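Local coordinates for Lin2004 protein (Listeria innocua, PDB 2HUJ) that is of unknown function but folds as a four-helical bundle and represents a novel family of bacterial proteins, at residues L30-K35 with D96-T101. Numbering follows the deposited sequence.
Sequences LLQNEK and DNVQMT
Val-98 points at helix 16-45 and meets a different residue with each methyl. CG1 lies 3.7 Å from CG of Gln-32, an aliphatic contact in which the amide end of the glutamine plays no part. CG2 sits 4.2 Å from OD1 of Asn-33, a loose van der Waals approach. No direct hydrogen bond joins the two segments; a single water bridges them. It donates to Asn-33 OD1 at 3.0 Å and to Thr-101 OG1 at 3.1 Å, linking two oxygens that stand 4.4 Å apart, OD1 of Asn-33 and OG1 of Thr-101. Asn-33 carries CG anti to the backbone nitrogen (chi1 -172°), which brings OD1 in toward the water while ND2 is held by the carbonyl of Tyr-119. The Thr-101 hydroxyl donates to Asn-97 O, 2.8 Å from OG1, and Thr-101 N reaches that same carbonyl from the opposite face. Asn-36, farther along helix 16-45, bonds through ND2 to Thr-101 OG1, a direct link between the helices, and its OD1 takes the Gln-32 NE2. Gln-32 packs on against helix 52-81, Val-98 on Thr-122 of helix 112-137. The axes of the two short segments approach to 9.6 Å, running in the same general direction at 30°. With about 130 Å² buried between the segments, the join probably relies on polar links as much as on packing, the Thr-101 hydroxyl gripped by three partners and the Asn-33 amide by two.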
loop_
_atom_site.group_PDB
_atom_site.type_symbol
_atom_site.label_atom_id
_atom_site.label_comp_id
_atom_site.label_asym_id
_atom_site.label_seq_id
_atom_site.Cartn_x
_atom_site.Cartn_y
_atom_site.Cartn_z
ATOM N N LEU A 30 1.167 0.520 -4.264
ATOM C CA LEU A 30 0.485 1.792 -4.568
ATOM C C LEU A 30 -0.855 1.584 -5.239
ATOM O O LEU A 30 -1.857 2.210 -4.897
ATOM C CB LEU A 30 1.338 2.684 -5.424
ATOM C CG LEU A 30 2.433 3.477 -4.707
ATOM C CD1 LEU A 30 3.465 3.904 -5.710
ATOM C CD2 LEU A 30 1.778 4.696 -4.029
ATOM N N LEU A 31 -0.894 0.668 -6.192
ATOM C CA LEU A 31 -2.143 0.331 -6.864
ATOM C C LEU A 31 -3.187 -0.263 -5.914
ATOM O O LEU A 31 -4.384 0.096 -5.976
ATOM C CB LEU A 31 -1.874 -0.632 -8.041
ATOM C CG LEU A 31 -3.002 -0.767 -9.051
ATOM C CD1 LEU A 31 -3.149 0.563 -9.844
ATOM C CD2 LEU A 31 -2.776 -1.933 -10.014
ATOM N N GLN A 32 -2.746 -1.144 -5.022
ATOM C CA GLN A 32 -3.641 -1.670 -4.001
ATOM C C GLN A 32 -4.231 -0.553 -3.156
ATOM O O GLN A 32 -5.426 -0.564 -2.828
ATOM C CB GLN A 32 -2.935 -2.701 -3.116
ATOM C CG GLN A 32 -3.825 -3.301 -2.029
ATOM C CD GLN A 32 -5.009 -4.097 -2.584
ATOM O OE1 GLN A 32 -4.796 -5.031 -3.319
ATOM N NE2 GLN A 32 -6.262 -3.710 -2.238
ATOM N N ASN A 33 -3.374 0.369 -2.759
ATOM C CA ASN A 33 -3.786 1.491 -1.912
ATOM C C ASN A 33 -4.896 2.279 -2.627
ATOM O O ASN A 33 -5.911 2.637 -2.016
ATOM C CB ASN A 33 -2.564 2.342 -1.588
ATOM C CG ASN A 33 -2.871 3.426 -0.550
ATOM O OD1 ASN A 33 -3.478 3.129 0.497
ATOM N ND2 ASN A 33 -2.479 4.650 -0.830
ATOM N N GLU A 34 -4.699 2.523 -3.925
ATOM C CA GLU A 34 -5.702 3.174 -4.773
ATOM C C GLU A 34 -7.009 2.388 -4.862
ATOM O O GLU A 34 -8.072 2.970 -4.802
ATOM C CB GLU A 34 -5.172 3.422 -6.197
ATOM C CG GLU A 34 -4.011 4.333 -6.328
ATOM C CD GLU A 34 -4.254 5.735 -5.792
ATOM O OE1 GLU A 34 -5.414 6.185 -5.727
ATOM O OE2 GLU A 34 -3.247 6.391 -5.464
ATOM N N LYS A 35 -6.914 1.065 -4.988
ATOM C CA LYS A 35 -8.080 0.196 -5.026
ATOM C C LYS A 35 -8.891 0.350 -3.746
ATOM O O LYS A 35 -10.129 0.455 -3.817
ATOM C CB LYS A 35 -7.694 -1.270 -5.190
ATOM C CG LYS A 35 -7.182 -1.684 -6.536
ATOM C CD LYS A 35 -6.947 -3.200 -6.522
ATOM C CE LYS A 35 -6.210 -3.710 -7.741
ATOM N NZ LYS A 35 -5.986 -5.199 -7.616
ATOM N N ASP A 96 0.738 -1.517 7.099
ATOM C CA ASP A 96 -0.375 -1.689 8.038
ATOM C C ASP A 96 -1.579 -0.913 7.547
ATOM O O ASP A 96 -2.732 -1.416 7.595
ATOM C CB ASP A 96 -0.034 -1.191 9.432
ATOM C CG ASP A 96 0.989 -2.035 10.153
ATOM O OD1 ASP A 96 1.206 -3.217 9.786
ATOM O OD2 ASP A 96 1.583 -1.487 11.117
ATOM N N ASN A 97 -1.342 0.311 7.071
ATOM C CA ASN A 97 -2.443 1.165 6.597
ATOM C C ASN A 97 -3.217 0.522 5.465
ATOM O O ASN A 97 -4.428 0.668 5.360
ATOM C CB ASN A 97 -1.920 2.515 6.083
ATOM C CG ASN A 97 -1.291 3.373 7.170
ATOM O OD1 ASN A 97 -1.520 3.152 8.352
ATOM N ND2 ASN A 97 -0.466 4.339 6.770
ATOM N N VAL A 98 -2.489 -0.117 4.552
ATOM C CA VAL A 98 -3.118 -0.761 3.406
ATOM C C VAL A 98 -4.034 -1.889 3.864
ATOM O O VAL A 98 -5.122 -2.062 3.330
ATOM C CB VAL A 98 -2.073 -1.300 2.453
ATOM C CG1 VAL A 98 -2.728 -2.073 1.301
ATOM C CG2 VAL A 98 -1.246 -0.148 1.856
ATOM N N GLN A 99 -3.624 -2.648 4.878
ATOM C CA GLN A 99 -4.482 -3.722 5.364
ATOM C C GLN A 99 -5.732 -3.140 6.049
ATOM O O GLN A 99 -6.856 -3.607 5.806
ATOM C CB GLN A 99 -3.740 -4.670 6.304
ATOM C CG GLN A 99 -4.685 -5.724 6.930
ATOM C CD GLN A 99 -3.962 -6.925 7.499
ATOM O OE1 GLN A 99 -3.174 -7.564 6.801
ATOM N NE2 GLN A 99 -4.198 -7.219 8.785
HETATM N N MSE A 100 -5.552 -2.125 6.899
HETATM C CA MSE A 100 -6.669 -1.504 7.597
HETATM C C MSE A 100 -7.714 -0.925 6.638
HETATM O O MSE A 100 -8.931 -1.113 6.826
HETATM C CB MSE A 100 -6.196 -0.374 8.502
HETATM C CG MSE A 100 -5.436 -0.793 9.683
HETATM SE SE MSE A 100 -4.794 0.986 10.459
HETATM C CE MSE A 100 -3.315 0.689 10.286
ATOM N N THR A 101 -7.243 -0.180 5.655
ATOM C CA THR A 101 -8.121 0.450 4.668
ATOM C C THR A 101 -8.760 -0.580 3.716
ATOM O O THR A 101 -9.890 -0.377 3.255
ATOM C CB THR A 101 -7.426 1.587 3.896
ATOM O OG1 THR A 101 -6.221 1.139 3.274
ATOM C CG2 THR A 101 -7.135 2.781 4.838
HETATM O O HOH W 1 -6.421 3.304 1.055
#